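Local structure of fiber protein (Duck adenovirus 1, 6ITX) at residues Pro115-Ala120 and Thr213-Lys218; Ile159-Val164 and Met265-Thr270; Tyr108-Ser113 and Gly179-Val184; Phe196-Ile201 and Thr259-Tyr264. The protein attaches the egg drop syndrome virus to its host cell, probably through the receptor-binding head domain at the C-terminal end of the fibre. All coordinates share one frame; numbering follows the deposited sequence.

Contact 1: residues Pro115-Ala120 and Thr213-Lys218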
loop_
_atom_site.group_PDB
_atom_site.type_symbol
_atom_site.label_atom_id
_atom_site.label_comp_id
_atom_site.label_asym_id
_atom_site.label_seq_id
_atom_site.Cartn_x
_atom_site.Cartn_y
_atom_site.Cartn_z
ATOM N N PRO A 115 20.946 -14.561 -4.388
ATOM C CA PRO A 115 22.193 -14.229 -3.686
ATOM C C PRO A 115 23.362 -15.115 -4.105
ATOM O O PRO A 115 23.192 -16.258 -4.521
ATOM C CB PRO A 115 21.831 -14.462 -2.217
ATOM C CG PRO A 115 20.393 -14.229 -2.163
ATOM C CD PRO A 115 19.826 -14.730 -3.446
ATOM N N GLN A 116 24.569 -14.573 -3.959
ATOM C CA GLN A 116 25.806 -15.338 -4.141
ATOM C C GLN A 116 25.856 -16.028 -5.498
ATOM O O GLN A 116 26.225 -17.202 -5.613
ATOM C CB GLN A 116 26.009 -16.348 -3.010
ATOM C CG GLN A 116 25.515 -15.896 -1.644
ATOM C CD GLN A 116 25.741 -16.950 -0.568
ATOM O OE1 GLN A 116 26.830 -17.038 0.005
ATOM N NE2 GLN A 116 24.717 -17.774 -0.307
ATOM N N ASN A 117 25.471 -15.276 -6.531
ATOM C CA ASN A 117 25.680 -15.677 -7.924
ATOM C C ASN A 117 24.940 -16.977 -8.259
ATOM O O ASN A 117 25.405 -17.797 -9.052
ATOM C CB ASN A 117 27.183 -15.777 -8.226
ATOM C CG ASN A 117 27.485 -16.026 -9.706
ATOM O OD1 ASN A 117 28.496 -16.662 -10.040
ATOM N ND2 ASN A 117 26.601 -15.542 -10.601
ATOM N N LYS A 118 23.760 -17.170 -7.664
ATOM C CA LYS A 118 22.850 -18.227 -8.084
ATOM C C LYS A 118 21.652 -17.616 -8.798
ATOM O O LYS A 118 21.488 -16.389 -8.868
ATOM C CB LYS A 118 22.407 -19.088 -6.905
ATOM C CG LYS A 118 23.556 -19.548 -6.022
ATOM C CD LYS A 118 23.132 -20.673 -5.100
ATOM C CE LYS A 118 23.994 -20.773 -3.831
ATOM N NZ LYS A 118 23.273 -21.492 -2.698
ATOM N N ALA A 119 20.824 -18.487 -9.367
ATOM C CA ALA A 119 19.684 -18.026 -10.144
ATOM C C ALA A 119 18.540 -19.019 -10.026
ATOM O O ALA A 119 18.686 -20.126 -9.493
ATOM C CB ALA A 119 20.046 -17.819 -11.616
ATOM N N ALA A 120 17.389 -18.604 -10.545
ATOM C CA ALA A 120 16.206 -19.444 -10.558
ATOM C C ALA A 120 15.364 -19.078 -11.766
ATOM O O ALA A 120 15.428 -17.956 -12.287
ATOM C CB ALA A 120 15.397 -19.292 -9.266
ATOM N N THR A 213 24.820 -9.514 -16.563
ATOM C CA THR A 213 25.040 -10.935 -16.348
ATOM C C THR A 213 24.108 -11.496 -15.268
ATOM O O THR A 213 23.331 -10.783 -14.617
ATOM C CB THR A 213 26.495 -11.196 -15.968
ATOM O OG1 THR A 213 26.768 -10.535 -14.724
ATOM C CG2 THR A 213 27.456 -10.701 -17.077
ATOM N N GLY A 214 24.216 -12.810 -15.058
ATOM C CA GLY A 214 23.279 -13.540 -14.226
ATOM C C GLY A 214 23.394 -13.298 -12.740
ATOM O O GLY A 214 22.606 -13.865 -11.978
ATOM N N ASN A 215 24.360 -12.506 -12.289
ATOM C CA ASN A 215 24.426 -12.136 -10.886
ATOM C C ASN A 215 23.995 -10.685 -10.684
ATOM O O ASN A 215 24.529 -9.981 -9.827
ATOM C CB ASN A 215 25.826 -12.390 -10.316
ATOM C CG ASN A 215 26.917 -11.600 -11.034
ATOM O OD1 ASN A 215 26.710 -11.056 -12.129
ATOM N ND2 ASN A 215 28.091 -11.527 -10.407
ATOM N N PHE A 216 23.021 -10.234 -11.446
ATOM C CA PHE A 216 22.555 -8.870 -11.213
ATOM C C PHE A 216 21.760 -8.721 -9.924
ATOM O O PHE A 216 21.147 -7.665 -9.685
ATOM C CB PHE A 216 21.702 -8.386 -12.388
ATOM C CG PHE A 216 20.405 -9.142 -12.563
ATOM C CD1 PHE A 216 19.280 -8.799 -11.838
ATOM C CD2 PHE A 216 20.309 -10.173 -13.482
ATOM C CE1 PHE A 216 18.075 -9.485 -12.006
ATOM C CE2 PHE A 216 19.109 -10.851 -13.670
ATOM C CZ PHE A 216 17.992 -10.504 -12.923
ATOM N N TYR A 217 21.708 -9.751 -9.095
ATOM C CA TYR A 217 20.920 -9.670 -7.882
ATOM C C TYR A 217 21.462 -8.558 -6.989
ATOM O O TYR A 217 22.672 -8.459 -6.777
ATOM C CB TYR A 217 20.959 -11.015 -7.163
ATOM C CG TYR A 217 20.374 -10.935 -5.782
ATOM C CD1 TYR A 217 19.003 -11.024 -5.599
ATOM C CD2 TYR A 217 21.178 -10.741 -4.659
ATOM C CE1 TYR A 217 18.451 -10.934 -4.348
ATOM C CE2 TYR A 217 20.624 -10.652 -3.400
ATOM C CZ TYR A 217 19.266 -10.745 -3.256
ATOM O OH TYR A 217 18.719 -10.656 -2.015
ATOM N N LYS A 218 20.559 -7.712 -6.486
ATOM C CA LYS A 218 20.879 -6.648 -5.539
ATOM C C LYS A 218 20.031 -6.858 -4.291
ATOM O O LYS A 218 18.802 -6.899 -4.386
ATOM C CB LYS A 218 20.617 -5.259 -6.142
ATOM C CG LYS A 218 21.593 -4.837 -7.261
ATOM C CD LYS A 218 22.956 -4.415 -6.728
ATOM C CE LYS A 218 23.819 -3.788 -7.821
ATOM N NZ LYS A 218 24.806 -2.772 -7.286
#
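Gly-214 lies against the amide end of Asn-117 and the backbone of Lys-118, and its carbonyl oxygen is taken up by Ser-113 OG of the neighbouring strand. It occupies the second position of a type I turn from Thr-213 to Phe-216, closed by a weak bond of 3.2 Å from Phe-216 N to Thr-213 O. Asn-215 follows. Its CG sits between the backbone N and the carbonyl carbon (chi1 60°), which brings OD1 back over the turn to accept a hydrogen bond from Thr-213 OG1 at 2.6 Å. With the amide turned that way, it is the CB of Asn-215 that meets Asn-117, 3.3 Å from ND2; the two amide planes stand 57° apart. Asn-117 belongs to the reverse turn of a beta hairpin joining strands 110-114 and 118-131. Both Gln-116 and Asn-117 take left-handed backbone angles there, close to a type I' turn, and Lys-118 N reaches back to Pro-115 O in a weak 3.3 Å bond. Phe-216 packs on Phe-111 and Val-164. Tyr-217 then lays one ring face against Pro-115: proline CD stands 4.0 Å from the ring centroid, 10° off the normal, in a CH-pi contact, and proline CG is 3.8 Å from CE2 of the tyrosine. The phenol end of Tyr-217 continues to Glu-219, whose OE2 bonds its OH. Lys-218 ends the segment, its backbone N bonded to Tyr-264 OH.

Contact 2: residues Ile159-Val164 and Met265-Thr270; sequences IRFGLV and MVFVIT
Phe-161 and Phe-267 form the hydrogen-bonded pair at the middle of this antiparallel strand pairing: Phe-267 N gives a nearly straight bond (170°) to Phe-161 O at 2.8 Å, and Phe-161 N returns one to Phe-267 O at 3.1 Å. At the next hydrogen-bonded pair, past Gly-162 and Val-266, Leu-163 and Met-265 exchange bonds of 2.8 Å (Leu-163 N to Met-265 O) and 2.9 Å (Met-265 N to Leu-163 O). At the other end Ile-269 N bonds Ile-159 O, while the bond from Ile-159 N to Ile-269 O is weak. The rings of Phe-161 and Phe-267 rise from the same face, planes 9° apart but slid so that they barely overlap; instead, Phe-267 CB sits over the face of the Phe-161 ring, 3.8 Å from its centroid. Leu-163 CD1 reaches Phe-267 CE1 at 3.5 Å. Ile-139, Ile-141 and Phe-289 of facing strands pack onto this side, making it the interior of the head's beta-sandwich. On the opposite face Val-268 CG1 lies over the Arg-160 guanidinium, whose NE forms a salt bridge with Glu-219. The Phe-161 and Phe-267 face is thus wholly apolar, while the other mixes valines with one charge, that of Arg-160.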
loop_
_atom_site.group_PDB
_atom_site.type_symbol
_atom_site.label_atom_id
_atom_site.label_comp_id
_atom_site.label_asym_id
_atom_site.label_seq_id
_atom_site.Cartn_x
_atom_site.Cartn_y
_atom_site.Cartn_z
ATOM N N ILE A 159 14.896 -17.327 1.484
ATOM C CA ILE A 159 14.502 -17.329 0.047
ATOM C C ILE A 159 14.384 -15.939 -0.563
ATOM O O ILE A 159 13.379 -15.263 -0.369
ATOM C CB ILE A 159 13.152 -18.041 -0.224
ATOM C CG1 ILE A 159 13.147 -19.505 0.181
ATOM C CG2 ILE A 159 12.803 -17.991 -1.713
ATOM C CD1 ILE A 159 11.757 -20.136 -0.009
ATOM N N ARG A 160 15.389 -15.534 -1.338
ATOM C CA ARG A 160 15.515 -14.173 -1.844
ATOM C C ARG A 160 15.783 -14.215 -3.330
ATOM O O ARG A 160 16.592 -15.022 -3.788
ATOM C CB ARG A 160 16.654 -13.443 -1.142
ATOM C CG ARG A 160 16.726 -13.765 0.319
ATOM C CD ARG A 160 17.866 -13.093 0.971
ATOM N NE ARG A 160 17.398 -11.891 1.641
ATOM C CZ ARG A 160 17.395 -11.724 2.958
ATOM N NH1 ARG A 160 16.934 -10.581 3.464
ATOM N NH2 ARG A 160 17.854 -12.688 3.764
ATOM N N PHE A 161 15.109 -13.357 -4.088
ATOM C CA PHE A 161 15.344 -13.342 -5.525
ATOM C C PHE A 161 14.965 -11.985 -6.108
ATOM O O PHE A 161 14.104 -11.276 -5.574
ATOM C CB PHE A 161 14.595 -14.484 -6.220
ATOM C CG PHE A 161 13.091 -14.434 -6.077
ATOM C CD1 PHE A 161 12.458 -15.082 -5.027
ATOM C CD2 PHE A 161 12.306 -13.787 -7.031
ATOM C CE1 PHE A 161 11.060 -15.058 -4.906
ATOM C CE2 PHE A 161 10.904 -13.760 -6.930
ATOM C CZ PHE A 161 10.283 -14.391 -5.869
ATOM N N GLY A 162 15.638 -11.623 -7.192
ATOM C CA GLY A 162 15.441 -10.340 -7.854
ATOM C C GLY A 162 14.916 -10.539 -9.265
ATOM O O GLY A 162 15.336 -11.459 -9.972
ATOM N N LEU A 163 14.002 -9.670 -9.667
ATOM C CA LEU A 163 13.390 -9.714 -10.985
ATOM C C LEU A 163 13.428 -8.321 -11.570
ATOM O O LEU A 163 13.478 -7.327 -10.850
ATOM C CB LEU A 163 11.928 -10.156 -10.932
ATOM C CG LEU A 163 11.659 -11.531 -10.347
ATOM C CD1 LEU A 163 10.209 -11.592 -9.954
ATOM C CD2 LEU A 163 11.998 -12.607 -11.380
ATOM N N VAL A 164 13.372 -8.239 -12.883
ATOM C CA VAL A 164 13.224 -6.955 -13.537
ATOM C C VAL A 164 11.952 -7.000 -14.351
ATOM O O VAL A 164 11.647 -8.016 -14.986
ATOM C CB VAL A 164 14.446 -6.604 -14.415
ATOM C CG1 VAL A 164 14.284 -5.235 -15.044
ATOM C CG2 VAL A 164 15.741 -6.671 -13.576
ATOM N N MET A 265 12.728 -5.600 -8.601
ATOM C CA MET A 265 11.892 -6.098 -7.523
ATOM C C MET A 265 12.629 -7.234 -6.859
ATOM O O MET A 265 12.894 -8.249 -7.505
ATOM C CB MET A 265 10.552 -6.574 -8.056
ATOM C CG MET A 265 9.841 -5.470 -8.788
ATOM S SD MET A 265 8.135 -5.863 -9.020
ATOM C CE MET A 265 7.414 -4.316 -8.605
ATOM N N VAL A 266 12.991 -7.065 -5.594
ATOM C CA VAL A 266 13.609 -8.144 -4.839
ATOM C C VAL A 266 12.599 -8.638 -3.815
ATOM O O VAL A 266 11.947 -7.834 -3.134
ATOM C CB VAL A 266 14.941 -7.712 -4.197
ATOM C CG1 VAL A 266 14.793 -6.420 -3.440
ATOM C CG2 VAL A 266 15.469 -8.826 -3.308
ATOM N N PHE A 267 12.424 -9.955 -3.764
ATOM C CA PHE A 267 11.485 -10.625 -2.871
ATOM C C PHE A 267 12.273 -11.315 -1.775
ATOM O O PHE A 267 13.249 -12.018 -2.065
ATOM C CB PHE A 267 10.663 -11.680 -3.616
ATOM C CG PHE A 267 9.763 -11.127 -4.667
ATOM C CD1 PHE A 267 10.272 -10.656 -5.853
ATOM C CD2 PHE A 267 8.398 -11.094 -4.469
ATOM C CE1 PHE A 267 9.436 -10.154 -6.816
ATOM C CE2 PHE A 267 7.552 -10.582 -5.424
ATOM C CZ PHE A 267 8.066 -10.116 -6.602
ATOM N N VAL A 268 11.855 -11.130 -0.527
ATOM C CA VAL A 268 12.402 -11.880 0.602
ATOM C C VAL A 268 11.238 -12.589 1.281
ATOM O O VAL A 268 10.243 -11.950 1.650
ATOM C CB VAL A 268 13.153 -10.979 1.592
ATOM C CG1 VAL A 268 13.707 -11.790 2.747
ATOM C CG2 VAL A 268 14.262 -10.261 0.885
ATOM N N ILE A 269 11.359 -13.901 1.432
ATOM C CA ILE A 269 10.286 -14.763 1.910
ATOM C C ILE A 269 10.879 -15.611 3.023
ATOM O O ILE A 269 11.985 -16.144 2.865
ATOM C CB ILE A 269 9.731 -15.641 0.764
ATOM C CG1 ILE A 269 8.887 -14.808 -0.213
ATOM C CG2 ILE A 269 8.945 -16.826 1.295
ATOM C CD1 ILE A 269 8.508 -15.572 -1.510
ATOM N N THR A 270 10.174 -15.720 4.149
ATOM C CA THR A 270 10.729 -16.393 5.319
ATOM C C THR A 270 9.888 -17.595 5.751
ATOM O O THR A 270 8.695 -17.696 5.462
ATOM C CB THR A 270 10.868 -15.431 6.501
ATOM O OG1 THR A 270 9.589 -14.839 6.792
ATOM C CG2 THR A 270 11.896 -14.359 6.188
#

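Contact 3: residues Tyr108-Ser113 and Gly179-Val184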
loop_
_atom_site.group_PDB
_atom_site.type_symbol
_atom_site.label_atom_id
_atom_site.label_comp_id
_atom_site.label_asym_id
_atom_site.label_seq_id
_atom_site.Cartn_x
_atom_site.Cartn_y
_atom_site.Cartn_z
ATOM N N TYR A 108 8.177 -22.506 -16.367
ATOM C CA TYR A 108 8.916 -21.545 -15.550
ATOM C C TYR A 108 10.083 -21.031 -16.391
ATOM O O TYR A 108 11.192 -21.575 -16.361
ATOM C CB TYR A 108 9.383 -22.204 -14.214
ATOM C CG TYR A 108 8.232 -22.815 -13.437
ATOM C CD1 TYR A 108 7.793 -24.105 -13.716
ATOM C CD2 TYR A 108 7.554 -22.087 -12.463
ATOM C CE1 TYR A 108 6.727 -24.661 -13.038
ATOM C CE2 TYR A 108 6.481 -22.645 -11.769
ATOM C CZ TYR A 108 6.075 -23.934 -12.072
ATOM O OH TYR A 108 5.014 -24.512 -11.413
ATOM N N GLU A 109 9.827 -19.961 -17.145
ATOM C CA GLU A 109 10.792 -19.419 -18.096
ATOM C C GLU A 109 11.173 -17.966 -17.793
ATOM O O GLU A 109 11.729 -17.270 -18.660
ATOM C CB GLU A 109 10.233 -19.558 -19.516
ATOM C CG GLU A 109 10.169 -21.006 -19.996
ATOM C CD GLU A 109 8.953 -21.297 -20.858
ATOM O OE1 GLU A 109 8.190 -20.355 -21.216
ATOM O OE2 GLU A 109 8.765 -22.492 -21.182
ATOM N N ILE A 110 10.887 -17.496 -16.578
ATOM C CA ILE A 110 11.194 -16.140 -16.138
ATOM C C ILE A 110 12.433 -16.217 -15.264
ATOM O O ILE A 110 12.523 -17.095 -14.398
ATOM C CB ILE A 110 10.001 -15.536 -15.382
ATOM C CG1 ILE A 110 8.763 -15.587 -16.277
ATOM C CG2 ILE A 110 10.294 -14.126 -14.929
ATOM C CD1 ILE A 110 8.934 -14.833 -17.559
ATOM N N PHE A 111 13.406 -15.326 -15.502
ATOM C CA PHE A 111 14.718 -15.436 -14.868
ATOM C C PHE A 111 14.782 -14.578 -13.614
ATOM O O PHE A 111 14.522 -13.377 -13.671
ATOM C CB PHE A 111 15.827 -15.023 -15.831
ATOM C CG PHE A 111 17.226 -15.315 -15.325
ATOM C CD1 PHE A 111 17.897 -14.403 -14.514
ATOM C CD2 PHE A 111 17.884 -16.481 -15.684
ATOM C CE1 PHE A 111 19.196 -14.671 -14.044
ATOM C CE2 PHE A 111 19.181 -16.754 -15.226
ATOM C CZ PHE A 111 19.835 -15.854 -14.412
ATOM N N ALA A 112 15.152 -15.196 -12.493
ATOM C CA ALA A 112 15.335 -14.509 -11.222
ATOM C C ALA A 112 16.770 -14.683 -10.773
ATOM O O ALA A 112 17.271 -15.812 -10.718
ATOM C CB ALA A 112 14.402 -15.056 -10.133
ATOM N N SER A 113 17.428 -13.577 -10.435
ATOM C CA SER A 113 18.777 -13.648 -9.896
ATOM C C SER A 113 18.714 -13.738 -8.372
ATOM O O SER A 113 17.869 -13.105 -7.737
ATOM C CB SER A 113 19.602 -12.445 -10.351
ATOM O OG SER A 113 20.922 -12.515 -9.836
ATOM N N GLY A 179 13.481 -11.759 -18.871
ATOM C CA GLY A 179 12.935 -12.443 -20.028
ATOM C C GLY A 179 11.428 -12.518 -20.080
ATOM O O GLY A 179 10.889 -13.542 -20.494
ATOM N N TRP A 180 10.729 -11.472 -19.660
ATOM C CA TRP A 180 9.276 -11.505 -19.752
ATOM C C TRP A 180 8.882 -11.496 -21.221
ATOM O O TRP A 180 9.658 -11.058 -22.070
ATOM C CB TRP A 180 8.635 -10.317 -19.029
ATOM C CG TRP A 180 8.774 -10.349 -17.514
ATOM C CD1 TRP A 180 9.792 -9.829 -16.790
ATOM C CD2 TRP A 180 7.858 -10.925 -16.559
ATOM N NE1 TRP A 180 9.586 -10.039 -15.441
ATOM C CE2 TRP A 180 8.405 -10.713 -15.275
ATOM C CE3 TRP A 180 6.633 -11.606 -16.667
ATOM C CZ2 TRP A 180 7.770 -11.146 -14.103
ATOM C CZ3 TRP A 180 6.005 -12.050 -15.503
ATOM C CH2 TRP A 180 6.578 -11.817 -14.239
ATOM N N PRO A 181 7.718 -12.036 -21.561
ATOM C CA PRO A 181 7.196 -11.847 -22.922
ATOM C C PRO A 181 6.900 -10.376 -23.167
ATOM O O PRO A 181 7.009 -9.531 -22.275
ATOM C CB PRO A 181 5.917 -12.692 -22.945
ATOM C CG PRO A 181 6.134 -13.717 -21.873
ATOM C CD PRO A 181 6.900 -12.989 -20.786
ATOM N N ALA A 182 6.542 -10.065 -24.406
ATOM C CA ALA A 182 6.062 -8.728 -24.706
ATOM C C ALA A 182 4.894 -8.400 -23.778
ATOM O O ALA A 182 4.165 -9.291 -23.342
ATOM C CB ALA A 182 5.613 -8.634 -26.161
ATOM N N PRO A 183 4.698 -7.137 -23.433
ATOM C CA PRO A 183 3.460 -6.788 -22.740
ATOM C C PRO A 183 2.280 -7.015 -23.675
ATOM O O PRO A 183 2.435 -7.192 -24.885
ATOM C CB PRO A 183 3.637 -5.303 -22.382
ATOM C CG PRO A 183 5.054 -4.959 -22.716
ATOM C CD PRO A 183 5.513 -5.954 -23.745
ATOM N N VAL A 184 1.090 -7.045 -23.091
ATOM C CA VAL A 184 -0.159 -7.170 -23.829
ATOM C C VAL A 184 -0.972 -5.960 -23.422
ATOM O O VAL A 184 -1.337 -5.820 -22.248
ATOM C CB VAL A 184 -0.914 -8.474 -23.515
ATOM C CG1 VAL A 184 -2.339 -8.391 -24.016
ATOM C CG2 VAL A 184 -0.198 -9.686 -24.098
#
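Ile-110 meets Trp-180 with both of its branches, and its torsions decide which goes where. With chi1 at -56° the CG2 methyl stands opposite the backbone N and drops onto the indole, while chi2 at -59° folds CD1 over toward the backbone of 179-184. Ile-110 CG2 comes over one face of the indole, offset toward its rim, 3.9 Å from Trp-180 CE2. It makes a CH-pi contact with the six-membered ring, 4.2 Å from Ile-110 CG2 to the centroid and 21° off the normal. The two side chains cross at about a right angle, with the CG2 methyl over the indole face. Ile-110 CD1 meanwhile sits at 3.8 Å from Gly-179 O and 4.2 Å from Pro-181 CD, so this single side chain spans three consecutive residues. Gly-179 turns the loop with a left-handed backbone just before the tryptophan. In 108-113, Glu-109 and Ile-110 both face Val-122, a classic beta bulge at the start of strand 110-114, next to strand 118-131 in the sheet. The contact thus fastens the loop between strands 160-165 and 184-187 to the beginning of that strand. The indole reaches on to Met-99, Val-126 and Leu-165, and its NE1 makes a weak hydrogen bond to Val-164 O. Ser-178 OG, just ahead of the loop segment, bonds Phe-111 O. Between the two segments themselves the attraction is apolar, methyl against aromatic face and proline ring, so shape and burial hold the pair, while polar anchoring of the loop comes from neighbouring residues.

Contact 4: residues Phe196-Ile201 and Thr259-Tyr264; sequences FAANAI and TLNAIY
Ala-198 and Asn-261 are the nearest CA pair, 5.1 Å apart, where 196-200 and 260-263 run 117° apart and Ala-198 N bonds Asn-261 O at 3.2 Å. Residues 196-201 lead into the short helix 200-203, and Asn-199 is its N-cap, with OD1 accepting from Ser-202 N. The side chain of Asn-199 also lies about 4 Å from a bound glutamine, and its ND2 makes a weak bond to Gly-300 O, one of the residues of that ligand's pocket. Across the contact Asn-261 does most of the work. Its CG lies beside the backbone N (chi1 -67°), which carries ND2 to Ala-198 O at 3.0 Å; the donor stands well above that carbonyl plane, 52° out of it. The other end of this amide, OD1, is bonded by Arg-207 NH2, which fixes its flip. Ala-197 CB fills in beside it, 4.3 Å from Leu-260 CD1. Ile-263 CD1 comes up to Phe-196 O, which is itself bonded by Tyr-298 OH. Two waters complete the join: one donates to Ala-200 O and accepts from Asn-261 ND2, and the other links Ala-198 O and Asn-261 N, 2.8 Å from each.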
loop_
_atom_site.group_PDB
_atom_site.type_symbol
_atom_site.label_atom_id
_atom_site.label_comp_id
_atom_site.label_asym_id
_atom_site.label_seq_id
_atom_site.Cartn_x
_atom_site.Cartn_y
_atom_site.Cartn_z
ATOM N N PHE A 196 4.640 3.103 -18.711
ATOM C CA PHE A 196 4.913 2.301 -17.532
ATOM C C PHE A 196 6.407 2.146 -17.265
ATOM O O PHE A 196 6.806 1.280 -16.476
ATOM C CB PHE A 196 4.262 0.924 -17.671
ATOM C CG PHE A 196 2.761 0.951 -17.712
ATOM C CD1 PHE A 196 2.093 1.141 -18.912
ATOM C CD2 PHE A 196 2.019 0.737 -16.558
ATOM C CE1 PHE A 196 0.723 1.141 -18.967
ATOM C CE2 PHE A 196 0.640 0.745 -16.597
ATOM C CZ PHE A 196 -0.010 0.943 -17.813
ATOM N N ALA A 197 7.249 2.929 -17.917
ATOM C CA ALA A 197 8.591 3.097 -17.400
ATOM C C ALA A 197 8.542 4.027 -16.191
ATOM O O ALA A 197 7.665 4.892 -16.083
ATOM C CB ALA A 197 9.514 3.664 -18.474
ATOM N N ALA A 198 9.479 3.842 -15.270
ATOM C CA ALA A 198 9.461 4.648 -14.055
ATOM C C ALA A 198 9.867 6.092 -14.357
ATOM O O ALA A 198 10.802 6.342 -15.125
ATOM C CB ALA A 198 10.376 4.032 -12.999
ATOM N N ASN A 199 9.162 7.041 -13.733
ATOM C CA ASN A 199 9.330 8.460 -14.049
ATOM C C ASN A 199 10.796 8.871 -14.060
ATOM O O ASN A 199 11.556 8.530 -13.153
ATOM C CB ASN A 199 8.574 9.321 -13.039
ATOM C CG ASN A 199 8.715 10.813 -13.329
ATOM O OD1 ASN A 199 9.584 11.507 -12.777
ATOM N ND2 ASN A 199 7.857 11.312 -14.208
ATOM N N ALA A 200 11.186 9.633 -15.083
ATOM C CA ALA A 200 12.598 9.999 -15.218
ATOM C C ALA A 200 13.026 11.020 -14.165
ATOM O O ALA A 200 14.076 10.856 -13.533
ATOM C CB ALA A 200 12.891 10.516 -16.625
ATOM N N ILE A 201 12.235 12.079 -13.952
ATOM C CA ILE A 201 12.645 13.096 -12.984
ATOM C C ILE A 201 12.750 12.482 -11.591
ATOM O O ILE A 201 13.793 12.553 -10.934
ATOM C CB ILE A 201 11.676 14.290 -12.985
ATOM C CG1 ILE A 201 11.980 15.282 -14.113
ATOM C CG2 ILE A 201 11.798 15.054 -11.689
ATOM C CD1 ILE A 201 11.437 14.901 -15.413
ATOM N N THR A 259 17.041 5.586 -22.787
ATOM C CA THR A 259 17.162 6.343 -21.539
ATOM C C THR A 259 16.181 5.883 -20.428
ATOM O O THR A 259 16.131 6.520 -19.366
ATOM C CB THR A 259 16.947 7.839 -21.853
ATOM O OG1 THR A 259 16.718 8.582 -20.645
ATOM C CG2 THR A 259 15.754 8.024 -22.797
ATOM N N LEU A 260 15.429 4.799 -20.638
ATOM C CA LEU A 260 14.239 4.508 -19.852
ATOM C C LEU A 260 14.552 3.698 -18.598
ATOM O O LEU A 260 15.531 2.945 -18.544
ATOM C CB LEU A 260 13.232 3.735 -20.695
ATOM C CG LEU A 260 12.622 4.469 -21.875
ATOM C CD1 LEU A 260 11.361 3.737 -22.315
ATOM C CD2 LEU A 260 12.327 5.917 -21.492
ATOM N N ASN A 261 13.674 3.830 -17.597
ATOM C CA ASN A 261 13.820 3.170 -16.301
ATOM C C ASN A 261 12.962 1.909 -16.266
ATOM O O ASN A 261 11.748 1.974 -16.490
ATOM C CB ASN A 261 13.392 4.091 -15.154
ATOM C CG ASN A 261 14.310 5.279 -14.965
ATOM O OD1 ASN A 261 15.509 5.214 -15.222
ATOM N ND2 ASN A 261 13.744 6.371 -14.484
ATOM N N ALA A 262 13.581 0.774 -15.957
ATOM C CA ALA A 262 12.812 -0.428 -15.686
ATOM C C ALA A 262 12.540 -0.474 -14.186
ATOM O O ALA A 262 12.915 0.443 -13.453
ATOM C CB ALA A 262 13.551 -1.666 -16.191
ATOM N N ILE A 263 11.884 -1.539 -13.711
ATOM C CA ILE A 263 11.594 -1.700 -12.287
ATOM C C ILE A 263 12.268 -2.968 -11.777
ATOM O O ILE A 263 12.022 -4.061 -12.303
ATOM C CB ILE A 263 10.088 -1.751 -12.004
ATOM C CG1 ILE A 263 9.433 -0.436 -12.398
ATOM C CG2 ILE A 263 9.845 -2.001 -10.544
ATOM C CD1 ILE A 263 8.710 -0.543 -13.721
ATOM N N TYR A 264 13.117 -2.816 -10.751
ATOM C CA TYR A 264 13.720 -3.937 -10.040
ATOM C C TYR A 264 12.860 -4.306 -8.841
ATOM O O TYR A 264 12.318 -3.439 -8.149
ATOM C CB TYR A 264 15.137 -3.593 -9.567
ATOM C CG TYR A 264 15.862 -4.700 -8.815
ATOM C CD1 TYR A 264 16.232 -5.887 -9.455
ATOM C CD2 TYR A 264 16.201 -4.551 -7.476
ATOM C CE1 TYR A 264 16.908 -6.901 -8.778
ATOM C CE2 TYR A 264 16.893 -5.562 -6.784
ATOM C CZ TYR A 264 17.241 -6.738 -7.438
ATOM O OH TYR A 264 17.920 -7.749 -6.757
HETATM O O HOH W 1 12.149 6.172 -17.552
HETATM O O HOH W 2 15.716 8.719 -14.314
#

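Overall arrangement
From the N terminus, contacts 3, 1 and 2 open in turn, at 108-113, 115-120 and 159-164. Contact 3 closes first, at 179-184, and so crosses both others. Contact 4 opens at 196-201; contact 1 then closes at 213-218, crossing contacts 2 and 4 as well. Contact 4 closes at 259-264, immediately before contact 2 closes at 265-270, and lies wholly within contact 2's span; contacts 3 and 4 follow in series. Strand 262-271 serves both contacts 2 and 4. Gly-162 N to Ser-113 O joins strand 160-165 to the hairpin, Ala-112 N to Ala-120 O pairs the hairpin's own strands, and Pro-115 CD packs on Arg-160 O, linking hairpin and sheet.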